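Local coordinates for LbaCas13a H328A (C2c2) (Lachnospiraceae bacterium NK4A179, PDB 5WLH), which binds a CRISPR guide RNA and, as a Cas13a enzyme, probably cleaves target and bystander RNA once the guide has paired, at residues Phe118-Arg129 with Leu227-Gln238. Residues are numbered along the deposited sequence; the frame is centred on the assembly and turned at random.
With nucleotides of chain B.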
ATOM      1  N   PHE A 118      23.708  -5.412  42.931  1.00 32.33           N
ATOM      2  CA  PHE A 118      24.010  -4.642  41.727  1.00 35.38           C
ATOM      3  C   PHE A 118      22.729  -4.191  41.033  1.00 33.83           C
ATOM      4  O   PHE A 118      22.632  -3.045  40.577  1.00 34.67           O
ATOM      5  CB  PHE A 118      24.860  -5.479  40.769  1.00 31.89           C
ATOM      6  CG  PHE A 118      26.323  -5.570  41.138  1.00 29.69           C
ATOM      7  CD1 PHE A 118      27.054  -4.435  41.443  1.00 29.06           C
ATOM      8  CD2 PHE A 118      26.969  -6.799  41.136  1.00 29.03           C
ATOM      9  CE1 PHE A 118      28.409  -4.525  41.765  1.00 31.05           C
ATOM     10  CE2 PHE A 118      28.308  -6.905  41.451  1.00 32.37           C
ATOM     11  CZ  PHE A 118      29.035  -5.758  41.768  1.00 32.45           C
ATOM     12  N   GLU A 119      21.728  -5.069  40.952  1.00 36.65           N
ATOM     13  CA  GLU A 119      20.458  -4.663  40.353  1.00 36.63           C
ATOM     14  C   GLU A 119      19.788  -3.571  41.172  1.00 34.40           C
ATOM     15  O   GLU A 119      19.226  -2.624  40.610  1.00 36.62           O
ATOM     16  CB  GLU A 119      19.517  -5.856  40.203  1.00 43.42           C
ATOM     17  CG  GLU A 119      18.195  -5.481  39.528  1.00 49.32           C
ATOM     18  CD  GLU A 119      17.105  -6.520  39.720  1.00 62.41           C
ATOM     19  OE1 GLU A 119      16.333  -6.753  38.762  1.00 66.84           O
ATOM     20  OE2 GLU A 119      17.020  -7.104  40.824  1.00 65.27           O
ATOM     21  N   LYS A 120      19.824  -3.693  42.502  1.00 34.00           N
ATOM     22  CA  LYS A 120      19.259  -2.658  43.360  1.00 38.28           C
ATOM     23  C   LYS A 120      20.010  -1.341  43.202  1.00 38.79           C
ATOM     24  O   LYS A 120      19.398  -0.267  43.187  1.00 40.02           O
ATOM     25  CB  LYS A 120      19.277  -3.122  44.815  1.00 44.57           C
ATOM     26  CG  LYS A 120      19.004  -2.020  45.818  1.00 51.15           C
ATOM     27  CD  LYS A 120      17.522  -1.718  45.920  1.00 56.48           C
ATOM     28  CE  LYS A 120      17.170  -1.270  47.327  1.00 59.52           C
ATOM     29  NZ  LYS A 120      17.797  -2.154  48.351  1.00 60.50           N
ATOM     30  N   TYR A 121      21.342  -1.407  43.096  1.00 35.00           N
ATOM     31  CA  TYR A 121      22.139  -0.232  42.760  1.00 33.45           C
ATOM     32  C   TYR A 121      21.644   0.427  41.478  1.00 32.61           C
ATOM     33  O   TYR A 121      21.487   1.650  41.407  1.00 31.68           O
ATOM     34  CB  TYR A 121      23.602  -0.647  42.598  1.00 30.95           C
ATOM     35  CG  TYR A 121      24.547   0.472  42.235  1.00 31.92           C
ATOM     36  CD1 TYR A 121      24.754   0.849  40.906  1.00 27.80           C
ATOM     37  CD2 TYR A 121      25.262   1.133  43.222  1.00 31.06           C
ATOM     38  CE1 TYR A 121      25.628   1.871  40.586  1.00 27.50           C
ATOM     39  CE2 TYR A 121      26.147   2.140  42.912  1.00 32.92           C
ATOM     40  CZ  TYR A 121      26.325   2.510  41.605  1.00 31.44           C
ATOM     41  OH  TYR A 121      27.211   3.521  41.338  1.00 28.65           O
ATOM     42  N   ALA A 122      21.438  -0.379  40.437  1.00 29.31           N
ATOM     43  CA  ALA A 122      20.953   0.147  39.167  1.00 31.06           C
ATOM     44  C   ALA A 122      19.598   0.821  39.334  1.00 30.45           C
ATOM     45  O   ALA A 122      19.350   1.883  38.754  1.00 31.71           O
ATOM     46  CB  ALA A 122      20.874  -0.979  38.144  1.00 25.78           C
ATOM     47  N   GLU A 123      18.709   0.214  40.122  1.00 34.79           N
ATOM     48  CA  GLU A 123      17.404   0.822  40.385  1.00 39.33           C
ATOM     49  C   GLU A 123      17.563   2.179  41.051  1.00 38.72           C
ATOM     50  O   GLU A 123      16.964   3.176  40.623  1.00 36.88           O
ATOM     51  CB  GLU A 123      16.558  -0.102  41.266  1.00 41.29           C
ATOM     52  CG  GLU A 123      16.255  -1.455  40.661  1.00 47.68           C
ATOM     53  CD  GLU A 123      15.067  -1.418  39.733  1.00 56.62           C
ATOM     54  OE1 GLU A 123      14.361  -0.383  39.712  1.00 61.77           O
ATOM     55  OE2 GLU A 123      14.829  -2.425  39.034  1.00 59.09           O
ATOM     56  N   LEU A 124      18.375   2.237  42.107  1.00 40.85           N
ATOM     57  CA  LEU A 124      18.572   3.498  42.809  1.00 40.56           C
ATOM     58  C   LEU A 124      19.321   4.513  41.956  1.00 36.74           C
ATOM     59  O   LEU A 124      19.090   5.719  42.100  1.00 36.30           O
ATOM     60  CB  LEU A 124      19.311   3.259  44.124  1.00 45.05           C
ATOM     61  CG  LEU A 124      18.541   2.437  45.160  1.00 53.49           C
ATOM     62  CD1 LEU A 124      19.228   2.512  46.518  1.00 56.20           C
ATOM     63  CD2 LEU A 124      17.079   2.889  45.256  1.00 54.93           C
ATOM     64  N   SER A 125      20.220   4.059  41.074  1.00 31.48           N
ATOM     65  CA  SER A 125      20.906   4.984  40.172  1.00 30.76           C
ATOM     66  C   SER A 125      19.908   5.684  39.260  1.00 34.40           C
ATOM     67  O   SER A 125      19.969   6.901  39.059  1.00 31.23           O
ATOM     68  CB  SER A 125      21.940   4.238  39.338  1.00 31.34           C
ATOM     69  OG  SER A 125      22.535   5.099  38.386  1.00 26.19           O
ATOM     70  N   TYR A 126      18.974   4.911  38.704  1.00 30.81           N
ATOM     71  CA  TYR A 126      17.914   5.468  37.869  1.00 30.88           C
ATOM     72  C   TYR A 126      17.003   6.386  38.678  1.00 35.39           C
ATOM     73  O   TYR A 126      16.719   7.517  38.268  1.00 37.14           O
ATOM     74  CB  TYR A 126      17.121   4.321  37.238  1.00 32.33           C
ATOM     75  CG  TYR A 126      15.883   4.762  36.493  1.00 37.39           C
ATOM     76  CD1 TYR A 126      15.946   5.775  35.547  1.00 35.74           C
ATOM     77  CD2 TYR A 126      14.650   4.160  36.733  1.00 42.86           C
ATOM     78  CE1 TYR A 126      14.817   6.184  34.857  1.00 41.82           C
ATOM     79  CE2 TYR A 126      13.514   4.564  36.050  1.00 44.24           C
ATOM     80  CZ  TYR A 126      13.604   5.575  35.115  1.00 45.66           C
ATOM     81  OH  TYR A 126      12.484   5.982  34.433  1.00 45.21           O
ATOM     82  N   THR A 127      16.538   5.913  39.839  1.00 37.40           N
ATOM     83  CA  THR A 127      15.661   6.727  40.678  1.00 42.08           C
ATOM     84  C   THR A 127      16.337   8.023  41.102  1.00 40.01           C
ATOM     85  O   THR A 127      15.677   9.062  41.213  1.00 45.48           O
ATOM     86  CB  THR A 127      15.221   5.915  41.900  1.00 40.80           C
ATOM     87  OG1 THR A 127      14.461   4.789  41.452  1.00 43.73           O
ATOM     88  CG2 THR A 127      14.347   6.743  42.837  1.00 44.03           C
ATOM     89  N   ASN A 128      17.651   7.986  41.325  1.00 33.29           N
ATOM     90  CA  ASN A 128      18.364   9.205  41.668  1.00 34.56           C
ATOM     91  C   ASN A 128      18.299  10.221  40.536  1.00 41.81           C
ATOM     92  O   ASN A 128      18.262  11.431  40.793  1.00 44.76           O
ATOM     93  CB  ASN A 128      19.814   8.891  42.016  1.00 36.93           C
ATOM     94  CG  ASN A 128      19.975   8.415  43.445  1.00 40.08           C
ATOM     95  OD1 ASN A 128      18.993   8.163  44.139  1.00 43.77           O
ATOM     96  ND2 ASN A 128      21.218   8.290  43.891  1.00 38.70           N
ATOM     97  N   ARG A 129      18.271   9.753  39.284  1.00 39.64           N
ATOM     98  CA  ARG A 129      18.148  10.672  38.151  1.00 44.41           C
ATOM     99  C   ARG A 129      16.787  11.354  38.138  1.00 55.06           C
ATOM    100  O   ARG A 129      16.698  12.581  38.017  1.00 59.98           O
ATOM    101  CB  ARG A 129      18.382   9.930  36.835  1.00 38.35           C
ATOM    102  CG  ARG A 129      19.766   9.346  36.703  1.00 36.00           C
ATOM    103  CD  ARG A 129      19.973   8.745  35.328  1.00 34.39           C
ATOM    104  NE  ARG A 129      21.115   7.842  35.324  1.00 30.20           N
ATOM    105  CZ  ARG A 129      22.374   8.240  35.184  1.00 30.28           C
ATOM    106  NH1 ARG A 129      23.356   7.347  35.178  1.00 27.72           N
ATOM    107  NH2 ARG A 129      22.644   9.531  35.027  1.00 31.63           N
ATOM    108  N   LEU A 227      24.824   0.102  33.991  1.00 30.10           N
ATOM    109  CA  LEU A 227      24.145  -0.809  34.910  1.00 29.72           C
ATOM    110  C   LEU A 227      22.627  -0.636  34.857  1.00 31.60           C
ATOM    111  O   LEU A 227      21.889  -1.622  34.938  1.00 30.10           O
ATOM    112  CB  LEU A 227      24.651  -0.613  36.333  1.00 31.40           C
ATOM    113  CG  LEU A 227      26.161  -0.847  36.454  1.00 39.11           C
ATOM    114  CD1 LEU A 227      26.752   0.056  37.519  1.00 41.65           C
ATOM    115  CD2 LEU A 227      26.437  -2.295  36.749  1.00 43.12           C
ATOM    116  N   GLU A 228      22.142   0.604  34.737  1.00 30.34           N
ATOM    117  CA  GLU A 228      20.705   0.816  34.545  1.00 30.26           C
ATOM    118  C   GLU A 228      20.222   0.159  33.264  1.00 30.74           C
ATOM    119  O   GLU A 228      19.105  -0.368  33.205  1.00 32.06           O
ATOM    120  CB  GLU A 228      20.382   2.309  34.506  1.00 26.79           C
ATOM    121  CG  GLU A 228      20.740   3.076  35.750  1.00 28.51           C
ATOM    122  CD  GLU A 228      20.595   4.570  35.550  1.00 32.86           C
ATOM    123  OE1 GLU A 228      19.777   4.964  34.683  1.00 36.40           O
ATOM    124  OE2 GLU A 228      21.315   5.345  36.228  1.00 29.53           O
ATOM    125  N   ASP A 229      21.053   0.193  32.224  1.00 27.00           N
ATOM    126  CA  ASP A 229      20.711  -0.422  30.948  1.00 24.54           C
ATOM    127  C   ASP A 229      20.777  -1.944  31.034  1.00 30.84           C
ATOM    128  O   ASP A 229      19.871  -2.646  30.563  1.00 29.06           O
ATOM    129  CB  ASP A 229      21.656   0.108  29.870  1.00 27.96           C
ATOM    130  CG  ASP A 229      21.239  -0.300  28.469  1.00 35.30           C
ATOM    131  OD1 ASP A 229      20.048  -0.156  28.150  1.00 37.42           O
ATOM    132  OD2 ASP A 229      22.112  -0.751  27.695  1.00 34.05           O
ATOM    133  N   PHE A 230      21.833  -2.462  31.662  1.00 27.18           N
ATOM    134  CA  PHE A 230      22.013  -3.906  31.805  1.00 28.87           C
ATOM    135  C   PHE A 230      20.851  -4.551  32.544  1.00 31.60           C
ATOM    136  O   PHE A 230      20.404  -5.647  32.180  1.00 34.36           O
ATOM    137  CB  PHE A 230      23.324  -4.173  32.541  1.00 25.85           C
ATOM    138  CG  PHE A 230      23.563  -5.628  32.883  1.00 30.28           C
ATOM    139  CD1 PHE A 230      24.150  -6.473  31.965  1.00 33.77           C
ATOM    140  CD2 PHE A 230      23.221  -6.131  34.128  1.00 35.86           C
ATOM    141  CE1 PHE A 230      24.386  -7.803  32.280  1.00 33.05           C
ATOM    142  CE2 PHE A 230      23.459  -7.456  34.449  1.00 36.87           C
ATOM    143  CZ  PHE A 230      24.043  -8.286  33.524  1.00 34.02           C
ATOM    144  N   TYR A 231      20.360  -3.901  33.596  1.00 28.09           N
ATOM    145  CA  TYR A 231      19.259  -4.419  34.397  1.00 28.09           C
ATOM    146  C   TYR A 231      17.903  -3.924  33.914  1.00 30.89           C
ATOM    147  O   TYR A 231      16.892  -4.208  34.562  1.00 32.33           O
ATOM    148  CB  TYR A 231      19.452  -4.054  35.868  1.00 32.35           C
ATOM    149  CG  TYR A 231      20.528  -4.883  36.536  1.00 35.18           C
ATOM    150  CD1 TYR A 231      20.342  -6.246  36.774  1.00 37.71           C
ATOM    151  CD2 TYR A 231      21.735  -4.306  36.918  1.00 34.87           C
ATOM    152  CE1 TYR A 231      21.338  -7.010  37.378  1.00 37.81           C
ATOM    153  CE2 TYR A 231      22.733  -5.064  37.519  1.00 36.09           C
ATOM    154  CZ  TYR A 231      22.531  -6.411  37.748  1.00 38.05           C
ATOM    155  OH  TYR A 231      23.530  -7.154  38.350  1.00 36.95           O
ATOM    156  N   HIS A 232      17.874  -3.200  32.795  1.00 30.69           N
ATOM    157  CA  HIS A 232      16.644  -2.713  32.156  1.00 33.97           C
ATOM    158  C   HIS A 232      15.699  -2.044  33.149  1.00 33.07           C
ATOM    159  O   HIS A 232      14.492  -2.295  33.159  1.00 34.92           O
ATOM    160  CB  HIS A 232      15.938  -3.853  31.430  1.00 37.66           C
ATOM    161  CG  HIS A 232      16.803  -4.547  30.431  1.00 43.48           C
ATOM    162  ND1 HIS A 232      17.359  -5.786  30.663  1.00 45.02           N
ATOM    163  CD2 HIS A 232      17.216  -4.171  29.198  1.00 47.37           C
ATOM    164  CE1 HIS A 232      18.075  -6.147  29.613  1.00 45.09           C
ATOM    165  NE2 HIS A 232      18.006  -5.184  28.710  1.00 48.65           N
ATOM    166  N   VAL A 233      16.243  -1.152  33.978  1.00 29.51           N
ATOM    167  CA  VAL A 233      15.418  -0.610  35.051  1.00 31.47           C
ATOM    168  C   VAL A 233      14.301   0.264  34.490  1.00 32.63           C
ATOM    169  O   VAL A 233      13.203   0.307  35.055  1.00 34.19           O
ATOM    170  CB  VAL A 233      16.274   0.156  36.067  1.00 37.19           C
ATOM    171  CG1 VAL A 233      17.235  -0.807  36.767  1.00 35.99           C
ATOM    172  CG2 VAL A 233      17.026   1.278  35.376  1.00 34.34           C
ATOM    173  N   ARG A 234      14.548   0.955  33.375  1.00 32.60           N
ATOM    174  CA  ARG A 234      13.502   1.776  32.769  1.00 31.59           C
ATOM    175  C   ARG A 234      12.362   0.914  32.237  1.00 34.65           C
ATOM    176  O   ARG A 234      11.197   1.118  32.593  1.00 33.23           O
ATOM    177  CB  ARG A 234      14.087   2.630  31.645  1.00 34.22           C
ATOM    178  CG  ARG A 234      14.898   3.808  32.147  1.00 29.39           C
ATOM    179  CD  ARG A 234      15.742   4.413  31.043  1.00 29.33           C
ATOM    180  NE  ARG A 234      16.491   5.554  31.567  1.00 33.70           N
ATOM    181  CZ  ARG A 234      17.547   5.438  32.370  1.00 33.71           C
ATOM    182  NH1 ARG A 234      17.967   4.232  32.729  1.00 29.49           N
ATOM    183  NH2 ARG A 234      18.172   6.524  32.821  1.00 28.92           N
ATOM    184  N   ALA A 235      12.688  -0.059  31.383  1.00 34.22           N
ATOM    185  CA  ALA A 235      11.648  -0.873  30.754  1.00 31.03           C
ATOM    186  C   ALA A 235      10.900  -1.707  31.784  1.00 33.56           C
ATOM    187  O   ALA A 235       9.675  -1.870  31.683  1.00 27.71           O
ATOM    188  CB  ALA A 235      12.262  -1.768  29.681  1.00 30.37           C
ATOM    189  N   LYS A 236      11.618  -2.235  32.788  1.00 30.47           N
ATOM    190  CA  LYS A 236      10.974  -3.058  33.810  1.00 35.00           C
ATOM    191  C   LYS A 236       9.908  -2.298  34.576  1.00 31.23           C
ATOM    192  O   LYS A 236       8.943  -2.903  35.055  1.00 33.64           O
ATOM    193  CB  LYS A 236      12.006  -3.597  34.804  1.00 39.65           C
ATOM    194  CG  LYS A 236      12.785  -4.808  34.330  1.00 48.70           C
ATOM    195  CD  LYS A 236      13.146  -5.709  35.516  1.00 55.12           C
ATOM    196  CE  LYS A 236      13.315  -4.909  36.806  1.00 58.56           C
ATOM    197  NZ  LYS A 236      14.512  -4.023  36.789  1.00 64.56           N
ATOM    198  N   SER A 237      10.086  -0.997  34.759  1.00 30.07           N
ATOM    199  CA  SER A 237       9.121  -0.201  35.485  1.00 34.46           C
ATOM    200  C   SER A 237       8.110   0.482  34.574  1.00 30.04           C
ATOM    201  O   SER A 237       7.138   1.042  35.079  1.00 35.19           O
ATOM    202  CB  SER A 237       9.839   0.848  36.345  1.00 44.03           C
ATOM    203  OG  SER A 237      10.374   1.888  35.549  1.00 49.10           O
ATOM    204  N   GLN A 238       8.300   0.443  33.257  1.00 29.77           N
ATOM    205  CA  GLN A 238       7.469   1.295  32.411  1.00 27.86           C
ATOM    206  C   GLN A 238       6.778   0.590  31.245  1.00 25.58           C
ATOM    207  O   GLN A 238       5.701   1.027  30.833  1.00 29.07           O
ATOM    208  CB  GLN A 238       8.313   2.451  31.874  1.00 30.42           C
ATOM    209  CG  GLN A 238       8.709   3.452  32.955  1.00 34.32           C
ATOM    210  CD  GLN A 238       9.608   4.538  32.423  1.00 43.30           C
ATOM    211  OE1 GLN A 238      10.261   5.241  33.189  1.00 51.70           O
ATOM    212  NE2 GLN A 238       9.641   4.690  31.102  1.00 44.38           N
TER
ATOM    213  P     A B  20      14.709   8.076  29.570  1.00 32.12           P
ATOM    214  OP1   A B  20      13.992   6.944  30.195  1.00 35.33           O
ATOM    215  OP2   A B  20      16.115   8.432  29.879  1.00 30.83           O
ATOM    216  O5'   A B  20      14.622   7.844  28.005  1.00 29.32           O
ATOM    217  C5'   A B  20      13.415   7.413  27.402  1.00 31.29           C
ATOM    218  C4'   A B  20      13.512   7.503  25.904  1.00 28.57           C
ATOM    219  O4'   A B  20      13.647   8.887  25.501  1.00 24.15           O
ATOM    220  C3'   A B  20      14.721   6.842  25.286  1.00 28.69           C
ATOM    221  O3'   A B  20      14.601   5.441  25.204  1.00 32.15           O
ATOM    222  C2'   A B  20      14.809   7.544  23.939  1.00 26.49           C
ATOM    223  O2'   A B  20      13.798   7.067  23.059  1.00 29.69           O
ATOM    224  C1'   A B  20      14.455   8.971  24.346  1.00 26.19           C
ATOM    225  N9    A B  20      15.670   9.734  24.693  1.00 29.22           N
ATOM    226  C8    A B  20      16.207   9.963  25.938  1.00 32.87           C
ATOM    227  N7    A B  20      17.315  10.666  25.907  1.00 31.16           N
ATOM    228  C5    A B  20      17.513  10.918  24.555  1.00 29.07           C
ATOM    229  C6    A B  20      18.510  11.608  23.849  1.00 32.27           C
ATOM    230  N6    A B  20      19.546  12.215  24.416  1.00 31.90           N
ATOM    231  N1    A B  20      18.409  11.660  22.512  1.00 35.30           N
ATOM    232  C2    A B  20      17.375  11.054  21.916  1.00 36.83           C
ATOM    233  N3    A B  20      16.382  10.365  22.470  1.00 32.97           N
ATOM    234  C4    A B  20      16.512  10.342  23.801  1.00 28.85           C
ATOM    235  P     A B  14       4.621   8.155  32.314  1.00 28.07           P
ATOM    236  OP1   A B  14       4.615   7.893  33.774  1.00 32.45           O
ATOM    237  OP2   A B  14       3.702   9.181  31.781  1.00 24.80           O
ATOM    238  O5'   A B  14       6.086   8.533  31.831  1.00 27.06           O
ATOM    239  C5'   A B  14       7.202   7.750  32.232  1.00 25.93           C
ATOM    240  C4'   A B  14       8.457   8.241  31.568  1.00 28.97           C
ATOM    241  O4'   A B  14       8.310   8.167  30.131  1.00 27.64           O
ATOM    242  C3'   A B  14       8.817   9.693  31.829  1.00 29.04           C
ATOM    243  O3'   A B  14       9.530   9.832  33.036  1.00 28.63           O
ATOM    244  C2'   A B  14       9.667  10.050  30.624  1.00 26.66           C
ATOM    245  O2'   A B  14      10.979   9.524  30.802  1.00 26.50           O
ATOM    246  C1'   A B  14       8.998   9.231  29.523  1.00 27.46           C
ATOM    247  N9    A B  14       8.045   9.998  28.704  1.00 26.81           N
ATOM    248  C8    A B  14       6.676   9.959  28.785  1.00 28.59           C
ATOM    249  N7    A B  14       6.113  10.725  27.902  1.00 26.22           N
ATOM    250  C5    A B  14       7.157  11.282  27.192  1.00 24.15           C
ATOM    251  C6    A B  14       7.196  12.174  26.113  1.00 29.77           C
ATOM    252  N6    A B  14       6.092  12.682  25.540  1.00 30.84           N
ATOM    253  N1    A B  14       8.409  12.530  25.641  1.00 29.12           N
ATOM    254  C2    A B  14       9.512  12.023  26.202  1.00 29.14           C
ATOM    255  N3    A B  14       9.592  11.171  27.223  1.00 27.99           N
ATOM    256  C4    A B  14       8.368  10.836  27.676  1.00 22.72           C
ATOM    257  P     A B  13       0.397   7.806  28.592  1.00 27.79           P
ATOM    258  OP1   A B  13      -0.354   7.994  29.845  1.00 29.09           O
ATOM    259  OP2   A B  13       0.708   8.984  27.744  1.00 29.09           O
ATOM    260  O5'   A B  13       1.832   7.186  28.895  1.00 26.06           O
ATOM    261  C5'   A B  13       1.971   5.992  29.654  1.00 23.11           C
ATOM    262  C4'   A B  13       3.422   5.573  29.718  1.00 24.53           C
ATOM    263  O4'   A B  13       3.902   5.295  28.381  1.00 25.58           O
ATOM    264  C3'   A B  13       4.376   6.634  30.226  1.00 27.71           C
ATOM    265  O3'   A B  13       4.391   6.726  31.638  1.00 28.43           O
ATOM    266  C2'   A B  13       5.698   6.206  29.618  1.00 28.06           C
ATOM    267  O2'   A B  13       6.223   5.091  30.326  1.00 26.34           O
ATOM    268  C1'   A B  13       5.239   5.725  28.248  1.00 24.91           C
ATOM    269  N9    A B  13       5.288   6.788  27.229  1.00 22.99           N
ATOM    270  C8    A B  13       4.242   7.483  26.650  1.00 25.27           C
ATOM    271  N7    A B  13       4.637   8.345  25.732  1.00 25.24           N
ATOM    272  C5    A B  13       6.022   8.214  25.720  1.00 26.24           C
ATOM    273  C6    A B  13       7.034   8.856  24.980  1.00 27.26           C
ATOM    274  N6    A B  13       6.808   9.794  24.058  1.00 29.23           N
ATOM    275  N1    A B  13       8.305   8.490  25.232  1.00 27.77           N
ATOM    276  C2    A B  13       8.555   7.546  26.150  1.00 25.86           C
ATOM    277  N3    A B  13       7.696   6.863  26.899  1.00 27.15           N
ATOM    278  C4    A B  13       6.432   7.257  26.626  1.00 24.55           C
TER
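Y126 is the main bump of helix 115-130: with CG anti to the backbone N (chi1 172°), its ring drops into a hollow walled by E228, V233, R234 and S237. CG of R234 lies over one ring face, V233 CG2 packs against CB of Y126 (3.6 Å), and the Y126 hydroxyl OH donates to Q238 OE1 at 2.7 Å. In return E228 fills the gap between A122, S125, Y126 and R129. Its OE2 takes a very short bond from S125 OG (2.5 Å) and, through its syn lone pair, one from R129 NE (2.7 Å), while NH1 and NH2 of R234 both grip OE1. An alanine in place of E228 would probably leave R129 and R234 without the carboxylate they share, two like charges facing each other. Farther along, E119 CA sits over the centre of the Y231 ring face, a CH-pi contact, and small A122 lets L227, Y231 and V233 close in. K236 NZ forms a salt bridge with E123 OE2 (2.8 Å). Segments 118-129 and 233-238 cross at -80°. Y126 and E228 are thus reciprocal knobs-into-holes between helix 115-130 and the Schellman bend at H232 joining helices 218-230 and 233-244, beside the guide RNA, where R234 NE bonds weakly to a chain B phosphate.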